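Local coordinates for probable thiol peroxidase (Aquifex aeolicus, PDB 2YZH), which probably reduces hydrogen peroxide and organic hydroperoxides to water and alcohols, drawing electrons from thioredoxin, as a homodimeric peroxiredoxin of the Tpx subfamily, at residues Cys63-Glu66 and Thr67-Asn71; Val151-Ile154 and Thr155-Pro158. All coordinates share one frame; numbering follows the deposited sequence.

How the contacts relate
Contact 1 is one stretch of helix 61-73, with buried and partly exposed residues but none fully exposed; contact 2, a loop between strand 145-150 and helix 160-170, joins buried Val151, Glu153, Ile154 and Pro158 to exposed Pro152, Thr155 and Glu156. Regular backbone bonding dominates contact 1, helped by one threonine hydroxyl. Contact 2 is organised by a beta turn, a carboxylate and an apolar pair. The two touch although far apart in sequence: Lys69 NZ forms a salt bridge of 3.0 Å with Glu157 OE1, and the Pro158 ring packs against Glu66 and Phe70. Contact 1 carries the predicted peroxidatic Cys63, and the Ile154 side chain of contact 2 lies about 7 Å from that of Cys63.

Contact 1. Residues Cys63-Glu66 and Thr67-Asn71; sequences CETE and TKKFN
With OG1 beside its own backbone N (chi1 -55°), Thr67 reaches back one helical turn to the carbonyl of Cys63, while Glu66, its CG anti to the backbone N (chi1 -170°) and its chain extended, runs alongside Phe70. Cys63 O accepts twice: from Thr67 N at 3.0 Å and from Thr67 OG1 at 2.8 Å, the two donors arriving from opposite faces of the carbonyl plane. A valine in place of Thr67 would probably cost Cys63 O its hydroxyl donor, leaving that carbonyl with the backbone N-H of this residue as its remaining donor within the segment. The following i to i+4 bonds are regular: Lys68 N to Glu64 O, Lys69 N to Thr65 O and Phe70 N to Glu66 O are each 3.0 Å long. This is helix 61-73 of the thioredoxin fold, the connection between parallel strands 49-54 and 80-86 in a beta-alpha-beta unit, and near its N-terminal end sits Cys63, predicted to pass through a sulfenic acid during peroxide reduction. Glu66 and Phe70 point the same way, their carboxylate and ring planes 58° apart; Glu66 OE2 comes to 3.6 Å from Phe70 CE2, and Glu66 CG to 3.9 Å from the same ring carbon. The other carboxylate oxygen, Glu66 OE1, forms a salt bridge with Arg134, which also touches the Cys63 side chain. Tyr160 meets the Phe70 ring edge-to-face. Thr65 and Lys69 also lie side by side, Thr65 CG2 standing 4.2 Å from Lys69 NZ, whose salt-bridge partner is Glu157.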
loop_
_atom_site.group_PDB
_atom_site.type_symbol
_atom_site.label_atom_id
_atom_site.label_comp_id
_atom_site.label_asym_id
_atom_site.label_seq_id
_atom_site.Cartn_x
_atom_site.Cartn_y
_atom_site.Cartn_z
ATOM N N CYS D 63 5.345 2.177 24.720
ATOM C CA CYS D 63 4.361 1.201 24.264
ATOM C C CYS D 63 4.427 -0.082 25.101
ATOM O O CYS D 63 3.407 -0.715 25.361
ATOM C CB CYS D 63 4.582 0.891 22.780
ATOM S SG CYS D 63 4.482 2.354 21.691
ATOM N N GLU D 64 5.629 -0.466 25.519
ATOM C CA GLU D 64 5.791 -1.666 26.332
ATOM C C GLU D 64 5.103 -1.462 27.676
ATOM O O GLU D 64 4.405 -2.348 28.169
ATOM C CB GLU D 64 7.275 -1.977 26.541
ATOM C CG GLU D 64 7.974 -2.461 25.285
ATOM C CD GLU D 64 9.453 -2.725 25.497
ATOM O OE1 GLU D 64 10.113 -3.201 24.546
ATOM O OE2 GLU D 64 9.955 -2.457 26.607
ATOM N N THR D 65 5.301 -0.282 28.257
ATOM C CA THR D 65 4.698 0.069 29.538
ATOM C C THR D 65 3.177 0.099 29.434
ATOM O O THR D 65 2.468 -0.399 30.317
ATOM C CB THR D 65 5.191 1.457 30.013
ATOM O OG1 THR D 65 6.582 1.376 30.343
ATOM C CG2 THR D 65 4.405 1.922 31.227
ATOM N N GLU D 66 2.676 0.689 28.352
ATOM C CA GLU D 66 1.237 0.778 28.148
ATOM C C GLU D 66 0.626 -0.619 28.039
ATOM O O GLU D 66 -0.394 -0.910 28.661
ATOM C CB GLU D 66 0.925 1.560 26.871
ATOM C CG GLU D 66 -0.547 1.901 26.725
ATOM C CD GLU D 66 -0.905 2.414 25.342
ATOM O OE1 GLU D 66 -0.032 3.002 24.674
ATOM O OE2 GLU D 66 -2.071 2.238 24.935
ATOM N N THR D 67 1.258 -1.476 27.241
ATOM C CA THR D 67 0.774 -2.838 27.039
ATOM C C THR D 67 0.794 -3.672 28.321
ATOM O O THR D 67 -0.139 -4.435 28.584
ATOM C CB THR D 67 1.595 -3.555 25.954
ATOM O OG1 THR D 67 1.577 -2.771 24.755
ATOM C CG2 THR D 67 0.999 -4.933 25.658
ATOM N N LYS D 68 1.848 -3.537 29.119
ATOM C CA LYS D 68 1.921 -4.285 30.370
ATOM C C LYS D 68 0.825 -3.822 31.319
ATOM O O LYS D 68 0.203 -4.632 32.003
ATOM C CB LYS D 68 3.281 -4.096 31.052
ATOM C CG LYS D 68 4.428 -4.813 30.369
ATOM C CD LYS D 68 4.103 -6.287 30.140
ATOM C CE LYS D 68 3.965 -7.082 31.436
ATOM N NZ LYS D 68 5.288 -7.449 32.028
ATOM N N LYS D 69 0.584 -2.514 31.346
ATOM C CA LYS D 69 -0.425 -1.938 32.222
ATOM C C LYS D 69 -1.832 -2.398 31.840
ATOM O O LYS D 69 -2.647 -2.709 32.709
ATOM C CB LYS D 69 -0.327 -0.407 32.195
ATOM C CG LYS D 69 -0.980 0.276 33.394
ATOM C CD LYS D 69 -0.522 1.728 33.543
ATOM C CE LYS D 69 0.992 1.834 33.734
ATOM N NZ LYS D 69 1.465 3.248 33.869
ATOM N N PHE D 70 -2.123 -2.446 30.544
ATOM C CA PHE D 70 -3.439 -2.901 30.107
ATOM C C PHE D 70 -3.589 -4.397 30.359
ATOM O O PHE D 70 -4.676 -4.871 30.678
ATOM C CB PHE D 70 -3.661 -2.591 28.625
ATOM C CG PHE D 70 -4.314 -1.258 28.381
ATOM C CD1 PHE D 70 -5.574 -0.986 28.904
ATOM C CD2 PHE D 70 -3.669 -0.274 27.641
ATOM C CE1 PHE D 70 -6.185 0.249 28.694
ATOM C CE2 PHE D 70 -4.270 0.962 27.424
ATOM C CZ PHE D 70 -5.531 1.224 27.953
ATOM N N ASN D 71 -2.496 -5.140 30.215
ATOM C CA ASN D 71 -2.528 -6.579 30.451
ATOM C C ASN D 71 -2.905 -6.836 31.911
ATOM O O ASN D 71 -3.659 -7.762 32.222
ATOM C CB ASN D 71 -1.159 -7.197 30.149
ATOM C CG ASN D 71 -1.164 -8.713 30.272
ATOM O OD1 ASN D 71 -1.849 -9.407 29.516
ATOM N ND2 ASN D 71 -0.403 -9.234 31.233
#

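Contact 2. Residues Val151-Ile154 and Thr155-Pro158; sequences VPEI and TEEP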
loop_
_atom_site.group_PDB
_atom_site.type_symbol
_atom_site.label_atom_id
_atom_site.label_comp_id
_atom_site.label_asym_id
_atom_site.label_seq_id
_atom_site.Cartn_x
_atom_site.Cartn_y
_atom_site.Cartn_z
ATOM N N VAL D 151 -4.456 9.832 22.345
ATOM C CA VAL D 151 -3.462 10.476 23.204
ATOM C C VAL D 151 -2.907 11.656 22.406
ATOM O O VAL D 151 -2.417 11.486 21.291
ATOM C CB VAL D 151 -2.340 9.483 23.583
ATOM C CG1 VAL D 151 -1.397 10.115 24.611
ATOM C CG2 VAL D 151 -2.958 8.206 24.152
ATOM N N PRO D 152 -2.978 12.875 22.968
ATOM C CA PRO D 152 -2.497 14.088 22.296
ATOM C C PRO D 152 -1.018 14.174 21.933
ATOM O O PRO D 152 -0.637 14.955 21.062
ATOM C CB PRO D 152 -2.930 15.202 23.249
ATOM C CG PRO D 152 -2.828 14.534 24.594
ATOM C CD PRO D 152 -3.444 13.178 24.334
ATOM N N GLU D 153 -0.189 13.386 22.607
ATOM C CA GLU D 153 1.247 13.376 22.346
ATOM C C GLU D 153 1.676 11.923 22.286
ATOM O O GLU D 153 1.396 11.158 23.202
ATOM C CB GLU D 153 1.998 14.104 23.471
ATOM C CG GLU D 153 3.486 13.757 23.600
ATOM C CD GLU D 153 4.306 14.119 22.372
ATOM O OE1 GLU D 153 4.285 15.300 21.963
ATOM O OE2 GLU D 153 4.988 13.222 21.825
ATOM N N ILE D 154 2.356 11.544 21.209
ATOM C CA ILE D 154 2.803 10.165 21.041
ATOM C C ILE D 154 3.663 9.628 22.192
ATOM O O ILE D 154 3.530 8.461 22.562
ATOM C CB ILE D 154 3.564 9.997 19.708
ATOM C CG1 ILE D 154 2.599 10.236 18.540
ATOM C CG2 ILE D 154 4.156 8.593 19.610
ATOM C CD1 ILE D 154 3.272 10.346 17.191
ATOM N N THR D 155 4.525 10.459 22.773
ATOM C CA THR D 155 5.375 9.987 23.872
ATOM C C THR D 155 4.645 9.810 25.200
ATOM O O THR D 155 5.207 9.251 26.138
ATOM C CB THR D 155 6.578 10.926 24.145
ATOM O OG1 THR D 155 6.101 12.211 24.558
ATOM C CG2 THR D 155 7.447 11.066 22.906
ATOM N N GLU D 156 3.406 10.283 25.289
ATOM C CA GLU D 156 2.650 10.163 26.531
ATOM C C GLU D 156 1.811 8.888 26.592
ATOM O O GLU D 156 1.409 8.340 25.564
ATOM C CB GLU D 156 1.753 11.399 26.720
ATOM C CG GLU D 156 2.554 12.687 26.881
ATOM C CD GLU D 156 1.708 13.951 26.928
ATOM O OE1 GLU D 156 0.474 13.879 26.750
ATOM O OE2 GLU D 156 2.295 15.033 27.140
ATOM N N GLU D 157 1.560 8.418 27.810
ATOM C CA GLU D 157 0.752 7.221 28.017
ATOM C C GLU D 157 -0.711 7.645 28.016
ATOM O O GLU D 157 -1.025 8.810 28.257
ATOM C CB GLU D 157 1.116 6.561 29.352
ATOM C CG GLU D 157 2.518 5.967 29.385
ATOM C CD GLU D 157 2.896 5.438 30.758
ATOM O OE1 GLU D 157 2.132 4.616 31.307
ATOM O OE2 GLU D 157 3.954 5.846 31.286
ATOM N N PRO D 158 -1.630 6.712 27.730
ATOM C CA PRO D 158 -3.049 7.075 27.718
ATOM C C PRO D 158 -3.633 7.096 29.126
ATOM O O PRO D 158 -2.935 6.797 30.096
ATOM C CB PRO D 158 -3.671 5.976 26.868
ATOM C CG PRO D 158 -2.879 4.783 27.277
ATOM C CD PRO D 158 -1.445 5.313 27.298
#
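Glu153 folds its carboxylate back over the start of the turn and grips Thr155: Glu153 OE2 accepts the backbone N-H of Thr155 at 3.0 Å in a nearly straight bond (172°), using the anti lone pair. The bend at chi2 (62°) curls the chain round to that N-H. Thr155 OG1 also lies near this oxygen, but any bond there is weak and unsettled. Beyond the loop, Lys10 N binds Glu153 OE2 and Gly11 N binds OE1, tying the Glu153 carboxylate to the turn of the hairpin of strands 6-9 and 12-15. The turn itself closes through Glu156 N to Glu153 O, 3.0 Å long. Where the two ends of the loop come together, Val151 and Pro158 form a tight, buried apolar pair: Val151 CG2 rests 3.6 Å from Pro158 CB, and Val151 CG1 lies 3.5 Å from Glu156 O. The extended chain of Glu156 is also closely packed, Glu156 CD coming 3.5 Å from Glu153 CB. Looser is the solvent side, made by Pro152, Thr155 and the carboxylate end of Glu156; there the Glu156 and Pro152 side chains cross at about a right angle, with Glu156 OE1 4.0 Å from Pro152 CG. The two carboxylates keep apart, Glu153 OE1 and Glu156 OE2 being 5.6 Å from each other. Ile154 packs against Pro56, Ile123 and Leu128, and its carbonyl oxygen accepts a bond from Arg134. Residues 153-156 thus make a type I beta turn, within the loop that leads from strand 145-150, outermost in the thioredoxin-fold sheet within this chain, to the C-terminal helix 160-170.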